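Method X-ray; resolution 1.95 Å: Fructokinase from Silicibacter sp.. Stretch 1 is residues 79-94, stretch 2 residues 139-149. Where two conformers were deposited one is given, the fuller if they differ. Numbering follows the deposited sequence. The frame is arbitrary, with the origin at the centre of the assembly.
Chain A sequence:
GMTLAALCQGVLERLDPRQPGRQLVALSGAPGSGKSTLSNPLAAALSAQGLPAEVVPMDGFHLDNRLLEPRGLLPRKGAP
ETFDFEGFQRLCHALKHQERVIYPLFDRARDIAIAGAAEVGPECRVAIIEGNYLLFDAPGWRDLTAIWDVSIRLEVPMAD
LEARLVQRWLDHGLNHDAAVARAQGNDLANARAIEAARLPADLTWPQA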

ATOM      1  N   ALA A  79      11.221   4.467  -3.476  1.00 19.46           N
ATOM      2  CA  ALA A  79      11.201   3.863  -4.810  1.00 19.51           C
ATOM      3  C   ALA A  79      11.097   2.339  -4.692  1.00 18.21           C
ATOM      4  O   ALA A  79      11.503   1.752  -3.674  1.00 18.27           O
ATOM      5  CB  ALA A  79      12.465   4.267  -5.629  1.00 18.06           C
ATOM      6  N   PRO A  80      10.591   1.677  -5.737  1.00 17.67           N
ATOM      7  CA  PRO A  80      10.337   0.243  -5.617  1.00 17.90           C
ATOM      8  C   PRO A  80      11.589  -0.530  -5.223  1.00 19.65           C
ATOM      9  O   PRO A  80      11.530  -1.486  -4.463  1.00 18.72           O
ATOM     10  CB  PRO A  80       9.882  -0.168  -7.019  1.00 20.09           C
ATOM     11  CG  PRO A  80       9.559   1.046  -7.736  1.00 23.82           C
ATOM     12  CD  PRO A  80      10.117   2.232  -7.016  1.00 18.18           C
ATOM     13  N   GLU A  81      12.724  -0.121  -5.775  1.00 19.25           N
ATOM     14  CA  GLU A  81      13.969  -0.878  -5.557  1.00 18.38           C
ATOM     15  C   GLU A  81      14.500  -0.724  -4.124  1.00 18.25           C
ATOM     16  O   GLU A  81      15.420  -1.430  -3.677  1.00 22.76           O
ATOM     17  CB  GLU A  81      15.050  -0.519  -6.572  1.00 23.08           C
ATOM     18  CG  GLU A  81      15.491   0.897  -6.497  1.00 21.35           C
ATOM     19  CD  GLU A  81      14.789   1.800  -7.491  1.00 35.77           C
ATOM     20  OE1 GLU A  81      13.550   1.644  -7.727  1.00 26.47           O
ATOM     21  OE2 GLU A  81      15.502   2.697  -8.004  1.00 41.48           O
ATOM     22  N   THR A  82      13.861   0.149  -3.380  1.00 17.23           N
ATOM     23  CA  THR A  82      14.194   0.353  -1.976  1.00 18.38           C
ATOM     24  C   THR A  82      13.357  -0.501  -1.027  1.00 18.79           C
ATOM     25  O   THR A  82      13.477  -0.409   0.184  1.00 17.87           O
ATOM     26  CB  THR A  82      14.158   1.857  -1.585  1.00 15.14           C
ATOM     27  OG1 THR A  82      12.806   2.341  -1.472  1.00 18.69           O
ATOM     28  CG2 THR A  82      14.938   2.651  -2.634  1.00 15.66           C
ATOM     29  N   PHE A  83      12.537  -1.363  -1.598  1.00 20.28           N
ATOM     30  CA  PHE A  83      11.727  -2.303  -0.799  1.00 19.79           C
ATOM     31  C   PHE A  83      12.286  -3.714  -0.873  1.00 20.17           C
ATOM     32  O   PHE A  83      12.908  -4.098  -1.850  1.00 18.86           O
ATOM     33  CB  PHE A  83      10.274  -2.316  -1.273  1.00 21.20           C
ATOM     34  CG  PHE A  83       9.491  -1.107  -0.822  1.00 22.41           C
ATOM     35  CD1 PHE A  83       9.554   0.060  -1.537  1.00 19.34           C
ATOM     36  CD2 PHE A  83       8.762  -1.129   0.345  1.00 23.76           C
ATOM     37  CE1 PHE A  83       8.903   1.173  -1.113  1.00 20.86           C
ATOM     38  CE2 PHE A  83       8.081   0.003   0.776  1.00 20.95           C
ATOM     39  CZ  PHE A  83       8.159   1.143   0.055  1.00 22.27           C
ATOM     40  N   ASP A  84      12.065  -4.454   0.205  1.00 18.13           N
ATOM     41  CA  ASP A  84      12.316  -5.904   0.229  1.00 18.33           C
ATOM     42  C   ASP A  84      11.184  -6.605  -0.501  1.00 18.62           C
ATOM     43  O   ASP A  84      10.240  -7.095   0.115  1.00 21.00           O
ATOM     44  CB  ASP A  84      12.438  -6.409   1.675  1.00 17.49           C
ATOM     45  CG  ASP A  84      12.636  -7.893   1.773  1.00 14.65           C
ATOM     46  OD1 ASP A  84      13.010  -8.550   0.758  1.00 15.47           O
ATOM     47  OD2 ASP A  84      12.368  -8.416   2.880  1.00 19.89           O
ATOM     48  N   PHE A  85      11.267  -6.624  -1.831  1.00 19.62           N
ATOM     49  CA  PHE A  85      10.186  -7.210  -2.653  1.00 15.65           C
ATOM     50  C   PHE A  85       9.941  -8.685  -2.338  1.00 18.03           C
ATOM     51  O   PHE A  85       8.823  -9.115  -2.113  1.00 17.06           O
ATOM     52  CB  PHE A  85      10.460  -7.085  -4.153  1.00 20.71           C
ATOM     53  CG  PHE A  85       9.521  -7.933  -4.961  1.00 17.20           C
ATOM     54  CD1 PHE A  85       8.201  -7.548  -5.121  1.00 21.19           C
ATOM     55  CD2 PHE A  85       9.936  -9.143  -5.514  1.00 21.26           C
ATOM     56  CE1 PHE A  85       7.316  -8.366  -5.811  1.00 19.88           C
ATOM     57  CE2 PHE A  85       9.041  -9.959  -6.202  1.00 20.61           C
ATOM     58  CZ  PHE A  85       7.748  -9.559  -6.345  1.00 22.20           C
ATOM     59  N   GLU A  86      11.020  -9.459  -2.274  1.00 17.23           N
ATOM     60  CA  GLU A  86      10.918 -10.900  -2.070  0.50 16.74           C
ATOM     61  C   GLU A  86      10.287 -11.198  -0.701  1.00 18.64           C
ATOM     62  O   GLU A  86       9.477 -12.115  -0.562  1.00 17.04           O
ATOM     63  CB  GLU A  86      12.286 -11.614  -2.225  0.50 17.59           C
ATOM     64  CG  GLU A  86      12.967 -11.469  -3.597  0.50 17.61           C
ATOM     65  CD  GLU A  86      14.100 -12.492  -3.835  0.50 19.63           C
ATOM     66  OE1 GLU A  86      13.814 -13.706  -3.880  0.50 31.69           O
ATOM     67  OE2 GLU A  86      15.280 -12.090  -3.964  0.50 25.20           O
ATOM     68  N   GLY A  87      10.644 -10.407   0.289  1.00 16.23           N
ATOM     69  CA  GLY A  87      10.065 -10.553   1.641  1.00 17.58           C
ATOM     70  C   GLY A  87       8.598 -10.188   1.669  1.00 17.58           C
ATOM     71  O   GLY A  87       7.768 -10.864   2.294  1.00 16.08           O
ATOM     72  N   PHE A  88       8.262  -9.120   0.960  1.00 16.44           N
ATOM     73  CA  PHE A  88       6.833  -8.683   0.879  1.00 18.77           C
ATOM     74  C   PHE A  88       6.040  -9.762   0.163  1.00 18.16           C
ATOM     75  O   PHE A  88       4.939 -10.130   0.562  1.00 19.25           O
ATOM     76  CB  PHE A  88       6.726  -7.348   0.130  1.00 18.10           C
ATOM     77  CG  PHE A  88       5.312  -6.835  -0.023  1.00 17.97           C
ATOM     78  CD1 PHE A  88       4.475  -6.687   1.079  1.00 16.64           C
ATOM     79  CD2 PHE A  88       4.836  -6.504  -1.262  1.00 20.06           C
ATOM     80  CE1 PHE A  88       3.191  -6.200   0.924  1.00 20.01           C
ATOM     81  CE2 PHE A  88       3.550  -6.009  -1.428  1.00 21.75           C
ATOM     82  CZ  PHE A  88       2.728  -5.875  -0.328  1.00 23.53           C
ATOM     83  N   GLN A  89       6.610 -10.258  -0.920  1.00 18.43           N
ATOM     84  CA  GLN A  89       5.944 -11.304  -1.696  1.00 18.83           C
ATOM     85  C   GLN A  89       5.698 -12.534  -0.819  1.00 19.63           C
ATOM     86  O   GLN A  89       4.634 -13.136  -0.873  1.00 18.13           O
ATOM     87  CB  GLN A  89       6.742 -11.677  -2.947  1.00 20.81           C
ATOM     88  CG  GLN A  89       6.061 -12.724  -3.802  1.00 17.69           C
ATOM     89  CD  GLN A  89       6.769 -12.920  -5.129  1.00 22.66           C
ATOM     90  OE1 GLN A  89       6.171 -12.811  -6.201  1.00 22.18           O
ATOM     91  NE2 GLN A  89       8.057 -13.193  -5.063  1.00 20.63           N
ATOM     92  N   ARG A  90       6.689 -12.864   0.005  1.00 19.15           N
ATOM     93  CA  ARG A  90       6.606 -14.020   0.894  1.00 19.23           C
ATOM     94  C   ARG A  90       5.482 -13.836   1.903  1.00 19.04           C
ATOM     95  O   ARG A  90       4.757 -14.768   2.223  1.00 18.47           O
ATOM     96  CB  ARG A  90       7.936 -14.300   1.608  1.00 21.79           C
ATOM     97  CG  ARG A  90       8.904 -15.102   0.766  1.00 27.77           C
ATOM     98  CD  ARG A  90      10.146 -15.599   1.543  1.00 26.10           C
ATOM     99  NE  ARG A  90      11.029 -14.515   1.924  1.00 33.17           N
ATOM    100  CZ  ARG A  90      11.986 -14.062   1.129  1.00 32.34           C
ATOM    101  NH1 ARG A  90      12.151 -14.626  -0.062  1.00 33.20           N
ATOM    102  NH2 ARG A  90      12.762 -13.059   1.523  1.00 26.05           N
ATOM    103  N   LEU A  91       5.327 -12.611   2.390  1.00 19.26           N
ATOM    104  CA  LEU A  91       4.230 -12.286   3.327  1.00 19.36           C
ATOM    105  C   LEU A  91       2.870 -12.486   2.684  1.00 19.65           C
ATOM    106  O   LEU A  91       1.970 -13.107   3.257  1.00 18.80           O
ATOM    107  CB  LEU A  91       4.343 -10.836   3.871  1.00 20.13           C
ATOM    108  CG  LEU A  91       3.052 -10.283   4.511  1.00 22.83           C
ATOM    109  CD1 LEU A  91       2.666 -11.074   5.797  1.00 20.28           C
ATOM    110  CD2 LEU A  91       3.182  -8.828   4.806  1.00 25.49           C
ATOM    111  N   CYS A  92       2.732 -11.943   1.479  1.00 18.25           N
ATOM    112  CA  CYS A  92       1.473 -12.056   0.742  1.00 22.65           C
ATOM    113  C   CYS A  92       1.054 -13.526   0.604  1.00 20.64           C
ATOM    114  O   CYS A  92      -0.126 -13.898   0.839  1.00 17.20           O
ATOM    115  CB  CYS A  92       1.581 -11.393  -0.631  1.00 21.81           C
ATOM    116  SG  CYS A  92       1.697  -9.589  -0.489  1.00 21.34           S
ATOM    117  N   HIS A  93       2.032 -14.353   0.279  1.00 19.32           N
ATOM    118  CA  HIS A  93       1.768 -15.803   0.159  1.00 19.98           C
ATOM    119  C   HIS A  93       1.370 -16.425   1.487  1.00 22.90           C
ATOM    120  O   HIS A  93       0.413 -17.229   1.555  1.00 21.36           O
ATOM    121  CB  HIS A  93       2.893 -16.555  -0.528  1.00 21.62           C
ATOM    122  CG  HIS A  93       2.936 -16.309  -2.008  1.00 25.03           C
ATOM    123  ND1 HIS A  93       1.891 -16.647  -2.850  1.00 24.62           N
ATOM    124  CD2 HIS A  93       3.886 -15.748  -2.797  1.00 29.49           C
ATOM    125  CE1 HIS A  93       2.197 -16.296  -4.090  1.00 28.87           C
ATOM    126  NE2 HIS A  93       3.397 -15.748  -4.086  1.00 24.76           N
ATOM    127  N   ALA A  94       2.068 -16.021   2.548  1.00 21.21           N
ATOM    128  CA  ALA A  94       1.848 -16.604   3.893  1.00 19.49           C
ATOM    129  C   ALA A  94       0.436 -16.273   4.383  1.00 20.51           C
ATOM    130  O   ALA A  94      -0.247 -17.091   5.000  1.00 21.37           O
ATOM    131  CB  ALA A  94       2.894 -16.109   4.918  1.00 17.73           C
ATOM    132  N   PRO A 139       9.140  -6.021 -13.381  1.00 25.43           N
ATOM    133  CA  PRO A 139       9.531  -7.331 -12.901  1.00 25.33           C
ATOM    134  C   PRO A 139       9.363  -7.488 -11.403  1.00 25.24           C
ATOM    135  O   PRO A 139       9.672  -6.595 -10.590  1.00 23.62           O
ATOM    136  CB  PRO A 139      10.992  -7.439 -13.344  1.00 26.73           C
ATOM    137  CG  PRO A 139      11.050  -6.594 -14.593  1.00 24.94           C
ATOM    138  CD  PRO A 139      10.142  -5.435 -14.300  1.00 27.09           C
ATOM    139  N   GLY A 140       8.841  -8.660 -11.084  1.00 23.09           N
ATOM    140  CA  GLY A 140       8.550  -9.071  -9.728  1.00 21.57           C
ATOM    141  C   GLY A 140       7.186  -8.541  -9.325  1.00 20.54           C
ATOM    142  O   GLY A 140       6.239  -9.288  -9.070  1.00 19.15           O
ATOM    143  N   TRP A 141       7.111  -7.224  -9.318  1.00 19.59           N
ATOM    144  CA  TRP A 141       5.959  -6.496  -8.829  1.00 19.35           C
ATOM    145  C   TRP A 141       4.703  -6.890  -9.596  1.00 21.16           C
ATOM    146  O   TRP A 141       3.613  -7.018  -9.025  1.00 18.88           O
ATOM    147  CB  TRP A 141       6.169  -4.969  -8.895  1.00 21.73           C
ATOM    148  CG  TRP A 141       7.261  -4.477  -7.971  1.00 17.94           C
ATOM    149  CD1 TRP A 141       8.527  -4.155  -8.323  1.00 21.14           C
ATOM    150  CD2 TRP A 141       7.176  -4.290  -6.552  1.00 22.95           C
ATOM    151  NE1 TRP A 141       9.240  -3.759  -7.228  1.00 20.49           N
ATOM    152  CE2 TRP A 141       8.435  -3.838  -6.121  1.00 19.47           C
ATOM    153  CE3 TRP A 141       6.146  -4.446  -5.603  1.00 24.33           C
ATOM    154  CZ2 TRP A 141       8.705  -3.535  -4.794  1.00 17.74           C
ATOM    155  CZ3 TRP A 141       6.414  -4.156  -4.277  1.00 19.72           C
ATOM    156  CH2 TRP A 141       7.691  -3.696  -3.881  1.00 20.82           C
ATOM    157  N   ARG A 142       4.873  -7.139 -10.881  1.00 21.43           N
ATOM    158  CA  ARG A 142       3.716  -7.377 -11.771  1.00 22.18           C
ATOM    159  C   ARG A 142       3.083  -8.732 -11.451  1.00 23.14           C
ATOM    160  O   ARG A 142       1.908  -8.982 -11.739  1.00 25.05           O
ATOM    161  CB  ARG A 142       4.094  -7.275 -13.259  1.00 22.66           C
ATOM    162  CG  ARG A 142       5.053  -8.338 -13.755  1.00 24.93           C
ATOM    163  CD  ARG A 142       5.123  -8.297 -15.269  1.00 27.27           C
ATOM    164  NE  ARG A 142       5.519  -6.991 -15.779  1.00 25.70           N
ATOM    165  CZ  ARG A 142       6.725  -6.718 -16.267  1.00 29.66           C
ATOM    166  NH1 ARG A 142       7.673  -7.643 -16.272  1.00 29.36           N
ATOM    167  NH2 ARG A 142       6.995  -5.512 -16.717  1.00 24.35           N
ATOM    168  N   ASP A 143       3.860  -9.558 -10.773  1.00 21.56           N
ATOM    169  CA  ASP A 143       3.420 -10.904 -10.409  1.00 23.12           C
ATOM    170  C   ASP A 143       2.484 -10.890  -9.221  1.00 21.71           C
ATOM    171  O   ASP A 143       1.814 -11.878  -8.935  1.00 23.75           O
ATOM    172  CB  ASP A 143       4.580 -11.819 -10.088  1.00 25.03           C
ATOM    173  CG  ASP A 143       5.448 -12.074 -11.286  1.00 27.71           C
ATOM    174  OD1 ASP A 143       4.968 -11.936 -12.415  1.00 28.78           O
ATOM    175  OD2 ASP A 143       6.611 -12.405 -11.075  1.00 29.50           O
ATOM    176  N   LEU A 144       2.424  -9.749  -8.543  1.00 19.64           N
ATOM    177  CA  LEU A 144       1.583  -9.653  -7.360  1.00 19.55           C
ATOM    178  C   LEU A 144       0.102  -9.676  -7.732  1.00 22.16           C
ATOM    179  O   LEU A 144      -0.746 -10.140  -6.958  1.00 20.09           O
ATOM    180  CB  LEU A 144       1.894  -8.408  -6.532  1.00 19.92           C
ATOM    181  CG  LEU A 144       3.249  -8.349  -5.839  1.00 20.66           C
ATOM    182  CD1 LEU A 144       3.379  -6.986  -5.166  1.00 16.48           C
ATOM    183  CD2 LEU A 144       3.437  -9.502  -4.856  1.00 21.95           C
ATOM    184  N   THR A 145      -0.222  -9.190  -8.914  1.00 22.64           N
ATOM    185  CA  THR A 145      -1.641  -9.089  -9.320  0.50 23.78           C
ATOM    186  C   THR A 145      -2.321 -10.460  -9.344  1.00 23.23           C
ATOM    187  O   THR A 145      -3.510 -10.590  -9.154  1.00 24.07           O
ATOM    188  CB  THR A 145      -1.812  -8.425 -10.690  0.50 23.87           C
ATOM    189  OG1 THR A 145      -1.149  -9.196 -11.696  0.50 25.93           O
ATOM    190  CG2 THR A 145      -1.248  -7.044 -10.670  0.50 22.93           C
ATOM    191  N   ALA A 146      -1.531 -11.484  -9.548  1.00 21.01           N
ATOM    192  CA  ALA A 146      -2.059 -12.850  -9.589  1.00 23.64           C
ATOM    193  C   ALA A 146      -2.461 -13.293  -8.204  1.00 23.50           C
ATOM    194  O   ALA A 146      -3.204 -14.256  -8.041  1.00 26.45           O
ATOM    195  CB  ALA A 146      -1.039 -13.811 -10.156  1.00 23.99           C
ATOM    196  N   ILE A 147      -1.933 -12.608  -7.191  1.00 22.32           N
ATOM    197  CA  ILE A 147      -2.151 -13.023  -5.783  1.00 22.27           C
ATOM    198  C   ILE A 147      -3.436 -12.422  -5.215  1.00 20.17           C
ATOM    199  O   ILE A 147      -4.064 -12.967  -4.327  1.00 22.68           O
ATOM    200  CB  ILE A 147      -0.996 -12.545  -4.832  1.00 20.60           C
ATOM    201  CG1 ILE A 147       0.353 -13.085  -5.275  1.00 30.54           C
ATOM    202  CG2 ILE A 147      -1.193 -13.035  -3.385  1.00 31.42           C
ATOM    203  CD1 ILE A 147       1.457 -12.639  -4.350  1.00 32.40           C
ATOM    204  N   TRP A 148      -3.784 -11.257  -5.720  1.00 18.28           N
ATOM    205  CA  TRP A 148      -4.907 -10.515  -5.183  1.00 19.17           C
ATOM    206  C   TRP A 148      -6.225 -11.203  -5.552  1.00 21.97           C
ATOM    207  O   TRP A 148      -6.381 -11.705  -6.664  1.00 25.43           O
ATOM    208  CB  TRP A 148      -4.968  -9.078  -5.704  1.00 18.09           C
ATOM    209  CG  TRP A 148      -3.684  -8.250  -5.655  1.00 18.08           C
ATOM    210  CD1 TRP A 148      -3.286  -7.347  -6.576  1.00 18.58           C
ATOM    211  CD2 TRP A 148      -2.656  -8.286  -4.650  1.00 19.39           C
ATOM    212  NE1 TRP A 148      -2.081  -6.792  -6.214  1.00 20.51           N
ATOM    213  CE2 TRP A 148      -1.679  -7.340  -5.022  1.00 20.13           C
ATOM    214  CE3 TRP A 148      -2.482  -9.007  -3.464  1.00 19.41           C
ATOM    215  CZ2 TRP A 148      -0.535  -7.109  -4.262  1.00 21.39           C
ATOM    216  CZ3 TRP A 148      -1.343  -8.775  -2.700  1.00 20.19           C
ATOM    217  CH2 TRP A 148      -0.385  -7.827  -3.101  1.00 21.47           C
ATOM    218  N   ASP A 149      -7.190 -11.169  -4.630  1.00 18.88           N
ATOM    219  CA  ASP A 149      -8.525 -11.656  -4.949  1.00 18.59           C
ATOM    220  C   ASP A 149      -9.380 -10.567  -5.546  1.00 18.39           C
ATOM    221  O   ASP A 149     -10.182 -10.801  -6.448  1.00 18.20           O
ATOM    222  CB  ASP A 149      -9.177 -12.316  -3.729  1.00 17.17           C
ATOM    223  CG  ASP A 149      -8.415 -13.545  -3.289  1.00 18.53           C
ATOM    224  OD1 ASP A 149      -8.343 -14.542  -4.055  1.00 18.85           O
ATOM    225  OD2 ASP A 149      -7.909 -13.539  -2.158  1.00 17.80           O
TER
HETATM  226  O   HOH W   1       7.722 -12.771  -8.648  1.00 30.31           O

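How do the two backbones lie against each other? Stretch 1 makes a short 3-10 segment at Pro80 to Thr82 and then a helix from Phe85 onward. Asp84 caps that helix, its OD1 accepting from Gly87 N at 3.0 Å. Stretch 2 runs alongside in the same direction, with helical backbone angles from Trp141 to Ile147 but without the regular bonds of a helix. The register is even: Phe85 CA lies 7.5 Å from Gly140 CA, Gln89 CA 7.3 Å from Leu144 CA, and Cys92 CA 7.5 Å from Ile147 CA. No direct hydrogen bond crosses between the stretches, so the 580 Å² they bury together is held mainly by side-chain packing.

What does Trp141, the residue with the largest covered area, do at the beginning of this contact? Its CA-to-CB bond points away from stretch 1, yet its indole comes nearer and meets four residues there. Pro80 O and Phe83 CB approach the edge of the ring system, 3.5 Å from Trp141 CZ2 and 3.9 Å from Trp141 CH2 respectively, while Pro80 CB lies 3.7 Å from Trp141 NE1. That carbonyl oxygen is also used within its own stretch, where it accepts from Phe83 N. Phe88 adds an apolar contact, its CD2 lying 4.1 Å from Trp141 CZ3. Phe85 lies over one face of the indole.

Why does Phe85 fit so closely here? Its ring presents an edge to the face of Trp141, with the Phe85 ring centroid 4.9 Å from that of the six-membered ring of Trp141 and the planes at 60°, an arrangement that sets the slightly positive ring hydrogens against the electron-rich indole. Phe85 CD1 comes within 3.7 Å of Trp141 CD2. The ring also reaches the backbone of stretch 2, where Phe85 CZ is 3.1 Å from Gly140 O. Gly140 has no side chain, and this matters: an ideal CB would point toward stretch 1 and fall 3.0 Å from Phe85 CE2, a clash. Its positive phi independently favours glycine. Leu144 CG lies near the plane of the Phe85 ring, 4.1 Å from Phe85 CE1, while Leu144 CD1 packs 3.9 Å from Phe88 CE2.

What does Ile147 contribute farther along? Its CA-to-CB bond points toward stretch 1, and its CD1 meets two residues one after the other in sequence. Ile147 CD1 is 3.9 Å from Cys92 CB, an apolar contact, and it also sits over one face of the His93 imidazole, 4.0 Å from the ring centroid, as a CH-pi interaction. Cys92 also has an aromatic neighbour: its SG lies 3.8 Å from Trp148 CH2, at the edge of that indole.

Is there any polar link at all? One water supplies it, donating to Gln89 OE1 at 2.9 Å and to Asp143 OD2 at 2.7 Å. Gln89 OE1 and Asp143 OD2 are both acceptors and cannot bond to each other; the water, with two hydrogens to give, satisfies both.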